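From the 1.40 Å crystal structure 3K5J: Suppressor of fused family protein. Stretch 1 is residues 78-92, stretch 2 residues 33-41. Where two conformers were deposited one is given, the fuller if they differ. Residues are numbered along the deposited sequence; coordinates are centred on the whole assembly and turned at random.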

# COMPACT_ATOMS: atom_id res chain seq x y z
N HIS A 78 1.52 -2.42 9.60
CA HIS A 78 1.71 -1.79 8.31
C HIS A 78 3.04 -1.05 8.18
O HIS A 78 3.59 -0.94 7.07
CB HIS A 78 0.53 -0.88 7.98
CG HIS A 78 -0.78 -1.62 8.00
ND1 HIS A 78 -0.94 -2.85 7.39
CD2 HIS A 78 -1.96 -1.32 8.59
CE1 HIS A 78 -2.19 -3.25 7.59
NE2 HIS A 78 -2.82 -2.35 8.33
N ILE A 79 3.54 -0.54 9.30
CA ILE A 79 4.83 0.09 9.33
C ILE A 79 5.91 -0.98 9.03
O ILE A 79 6.81 -0.76 8.20
CB ILE A 79 5.12 0.77 10.70
CG1 ILE A 79 4.04 1.82 11.00
CG2 ILE A 79 6.46 1.42 10.70
CD1 ILE A 79 4.07 2.34 12.44
N GLU A 80 5.75 -2.15 9.67
CA GLU A 80 6.67 -3.26 9.50
C GLU A 80 6.64 -3.76 8.04
O GLU A 80 7.68 -4.01 7.40
CB GLU A 80 6.26 -4.39 10.47
CG GLU A 80 6.29 -4.06 11.97
CD GLU A 80 5.33 -4.87 12.86
OE1 GLU A 80 4.65 -5.84 12.39
OE2 GLU A 80 5.24 -4.48 14.08
N THR A 81 5.45 -3.90 7.50
CA THR A 81 5.26 -4.37 6.11
C THR A 81 5.93 -3.42 5.13
O THR A 81 6.64 -3.85 4.23
CB THR A 81 3.75 -4.49 5.78
OG1 THR A 81 3.21 -5.54 6.58
CG2 THR A 81 3.50 -4.76 4.33
N LEU A 82 5.72 -2.12 5.33
CA LEU A 82 6.26 -1.16 4.38
C LEU A 82 7.80 -1.10 4.44
O LEU A 82 8.43 -0.92 3.39
CB LEU A 82 5.63 0.22 4.55
CG LEU A 82 4.17 0.31 4.09
CD1 LEU A 82 3.50 1.62 4.55
CD2 LEU A 82 4.04 0.17 2.58
N ALA A 83 8.40 -1.28 5.62
CA ALA A 83 9.87 -1.39 5.70
C ALA A 83 10.40 -2.60 4.92
O ALA A 83 11.38 -2.52 4.19
CB ALA A 83 10.37 -1.40 7.14
N MSE A 84 9.71 -3.71 5.04
CA MSE A 84 10.05 -4.93 4.30
C MSE A 84 9.95 -4.66 2.81
O MSE A 84 10.84 -5.05 2.03
CB MSE A 84 9.13 -6.06 4.73
CG MSE A 84 9.26 -7.32 3.87
SE MSE A 84 7.91 -8.64 4.22
CE MSE A 84 6.45 -7.79 3.34
N LEU A 85 8.87 -3.98 2.38
CA LEU A 85 8.68 -3.68 0.96
C LEU A 85 9.69 -2.68 0.41
O LEU A 85 10.07 -2.76 -0.76
CB LEU A 85 7.20 -3.27 0.62
CG LEU A 85 6.17 -4.34 0.98
CD1 LEU A 85 4.74 -3.87 0.61
CD2 LEU A 85 6.48 -5.69 0.33
N ALA A 86 10.13 -1.74 1.22
CA ALA A 86 11.17 -0.81 0.84
C ALA A 86 12.43 -1.61 0.48
O ALA A 86 13.05 -1.37 -0.55
CB ALA A 86 11.48 0.15 1.99
N SER A 87 12.83 -2.54 1.35
CA SER A 87 13.99 -3.40 1.06
C SER A 87 13.78 -4.20 -0.22
O SER A 87 14.67 -4.25 -1.10
CB SER A 87 14.21 -4.37 2.23
OG SER A 87 15.15 -5.38 1.86
N ALA A 88 12.63 -4.85 -0.34
CA ALA A 88 12.33 -5.71 -1.49
C ALA A 88 12.32 -4.93 -2.80
O ALA A 88 12.83 -5.38 -3.85
CB ALA A 88 11.02 -6.43 -1.30
N SER A 89 11.76 -3.71 -2.76
CA SER A 89 11.63 -2.92 -3.98
C SER A 89 12.99 -2.42 -4.48
O SER A 89 13.15 -2.19 -5.69
CB SER A 89 10.65 -1.76 -3.76
OG SER A 89 11.22 -0.80 -2.91
N MSE A 90 13.95 -2.20 -3.57
CA MSE A 90 15.30 -1.80 -3.97
C MSE A 90 16.04 -2.96 -4.63
O MSE A 90 16.85 -2.75 -5.54
CB MSE A 90 16.10 -1.27 -2.77
CG MSE A 90 15.63 0.09 -2.22
SE MSE A 90 15.39 1.58 -3.49
CE MSE A 90 13.45 1.53 -3.84
N HIS A 91 15.75 -4.19 -4.21
CA HIS A 91 16.39 -5.39 -4.80
C HIS A 91 15.73 -5.89 -6.07
O HIS A 91 16.40 -6.38 -7.00
CB HIS A 91 16.45 -6.49 -3.77
CG HIS A 91 17.49 -6.26 -2.73
ND1 HIS A 91 17.22 -6.36 -1.38
CD2 HIS A 91 18.78 -5.88 -2.83
CE1 HIS A 91 18.34 -6.14 -0.71
NE2 HIS A 91 19.29 -5.81 -1.56
N TYR A 92 14.40 -5.75 -6.11
CA TYR A 92 13.57 -6.34 -7.16
C TYR A 92 12.57 -5.32 -7.73
O TYR A 92 11.35 -5.53 -7.65
CB TYR A 92 12.84 -7.57 -6.64
CG TYR A 92 13.74 -8.60 -6.01
CD1 TYR A 92 14.62 -9.36 -6.79
CD2 TYR A 92 13.79 -8.76 -4.64
CE1 TYR A 92 15.47 -10.30 -6.20
CE2 TYR A 92 14.63 -9.68 -4.04
CZ TYR A 92 15.48 -10.43 -4.82
OH TYR A 92 16.31 -11.35 -4.20
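Stretch 2, residues 33-41: EELPDFQVF

Stretch 2 lies along one side of the helix of stretch 1 as a helix end, a turn and the start of a strand, making a largely apolar contact that is closed at one end by a single hydrogen bond between side chains. The two run in opposite senses: Glu34, near the start of stretch 2, lies beside Ser87, with their CA atoms 6.3 Å apart, whereas Val40, near its end, lies beside Ile79, at 6.4 Å between CA atoms. Together the surfaces bury 466 Å².

Stretch 1 is helical from His78 to His91, and Tyr92 is the first residue to leave helical phi/psi. Its backbone polar groups are largely satisfied along the helix, so the side presented to stretch 2 can be apolar. Leu82, Ala86 and Met90, spaced four residues apart, direct their CA-to-CB bonds toward stretch 2 and form a line along the helix. Stretch 2 changes conformation as it passes them. Glu33 and Glu34 finish a helix, a type II turn runs from Leu35 to Phe38, and a strand begins at Gln39. The turn is held by a hydrogen bond from Phe38 N to Leu35 O of 3.1 Å; Asp37, at its third position, has the positive phi of 74° expected there. Pro36 suits the second position because its ring restricts phi, here -52°. Both of these central residues stay clear of the helix, while Leu35 and Phe38, the first and last residues of the turn, point toward it.

Phe38 fills the middle of the contact. Ala86 CB lies 3.8 Å from the centroid of the Phe38 ring and only 11° off its normal, a CH-pi contact over the ring face. The small methyl of alanine lets the aromatic ring come close to the helix: Phe38 CZ is 3.7 Å from Leu82 O, and Phe38 CE2 is 4.0 Å from Ala83 CA. Ala86 also meets Leu35, with CB 3.9 Å from Leu35 CD2, while Leu35 CD1 reaches Met90 SE at 4.0 Å. Met90 is a selenomethionine, whose long, flexible side chain can follow the shape of the leucine.

At the strand end, Val40 points toward the helix, its CG2 packing 3.8 Å from Leu82 CB and its CG1 4.3 Å from Ile79 CG1. Beta-branched valine is well suited to a strand and gives two methyls to the helix. The alternation of side chains along the strand turns the next residue, Phe41, away.

The polar end is built around Glu34, which has the largest area covered by the other stretch. Its side chain extends to Ser87, whose OG donates a hydrogen bond of 2.6 Å to Glu34 OE1. A water donates to both residues, at 2.8 Å to Glu34 OE2 and 2.9 Å to Ser87 OG, so both carboxylate oxygens are engaged. The end of His91 also comes near, with CE1 3.5 Å from Glu34 OE1. These polar groups suit the more open margin, leaving the leucines, Phe38 and Val40 buried.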

# COMPACT_ATOMS: atom_id res chain seq x y z
N GLU A 33 20.58 0.81 6.41
CA GLU A 33 21.58 0.51 5.33
C GLU A 33 20.98 0.53 3.94
O GLU A 33 21.55 1.07 2.97
CB GLU A 33 22.28 -0.83 5.56
N GLU A 34 19.78 0.04 3.81
CA GLU A 34 19.24 -0.26 2.50
C GLU A 34 18.50 0.91 1.86
O GLU A 34 18.46 1.01 0.62
CB GLU A 34 18.34 -1.47 2.55
CG GLU A 34 19.12 -2.74 2.95
CD GLU A 34 18.25 -3.96 2.90
OE1 GLU A 34 17.43 -4.10 1.93
OE2 GLU A 34 18.46 -4.83 3.79
N LEU A 35 17.88 1.75 2.67
CA LEU A 35 17.16 2.89 2.14
C LEU A 35 17.15 4.01 3.18
O LEU A 35 16.15 4.28 3.84
CB LEU A 35 15.77 2.55 1.64
CG LEU A 35 14.99 3.60 0.85
CD1 LEU A 35 15.76 4.04 -0.41
CD2 LEU A 35 13.60 3.06 0.45
N PRO A 36 18.32 4.64 3.36
CA PRO A 36 18.46 5.64 4.40
C PRO A 36 17.36 6.71 4.32
O PRO A 36 16.98 7.14 3.24
CB PRO A 36 19.83 6.22 4.14
CG PRO A 36 20.58 5.16 3.42
CD PRO A 36 19.59 4.45 2.62
N ASP A 37 16.89 7.11 5.49
CA ASP A 37 15.86 8.15 5.67
C ASP A 37 14.44 7.73 5.29
O ASP A 37 13.53 8.55 5.39
CB ASP A 37 16.18 9.47 4.95
CG ASP A 37 17.53 9.99 5.30
OD1 ASP A 37 17.83 10.07 6.50
OD2 ASP A 37 18.31 10.33 4.33
N PHE A 38 14.23 6.47 4.95
CA PHE A 38 12.89 6.00 4.63
C PHE A 38 11.94 6.30 5.77
O PHE A 38 12.25 6.11 6.95
CB PHE A 38 12.90 4.48 4.38
CG PHE A 38 11.54 3.89 4.08
CD1 PHE A 38 10.95 4.05 2.84
CD2 PHE A 38 10.91 3.11 5.03
CE1 PHE A 38 9.73 3.51 2.58
CE2 PHE A 38 9.69 2.52 4.75
CZ PHE A 38 9.09 2.74 3.53
N GLN A 39 10.73 6.74 5.41
CA GLN A 39 9.67 6.98 6.38
C GLN A 39 8.38 6.25 6.02
O GLN A 39 8.16 5.85 4.88
CB GLN A 39 9.32 8.47 6.54
CG GLN A 39 10.43 9.30 7.14
CD GLN A 39 9.95 10.61 7.73
OE1 GLN A 39 10.16 11.66 7.15
NE2 GLN A 39 9.23 10.52 8.86
N VAL A 40 7.52 6.11 7.02
CA VAL A 40 6.10 5.80 6.80
C VAL A 40 5.32 6.95 7.42
O VAL A 40 5.64 7.40 8.53
CB VAL A 40 5.70 4.43 7.41
CG1 VAL A 40 4.17 4.21 7.44
CG2 VAL A 40 6.41 3.31 6.60
N PHE A 41 4.31 7.39 6.72
CA PHE A 41 3.35 8.39 7.23
C PHE A 41 2.01 7.72 7.49
O PHE A 41 1.58 6.89 6.71
CB PHE A 41 3.16 9.55 6.24
CG PHE A 41 4.40 10.39 6.09
CD1 PHE A 41 4.83 11.17 7.14
CD2 PHE A 41 5.14 10.39 4.90
CE1 PHE A 41 5.98 11.94 7.01
CE2 PHE A 41 6.29 11.17 4.76
CZ PHE A 41 6.73 11.93 5.81
O HOH W 1 16.59 -6.90 3.92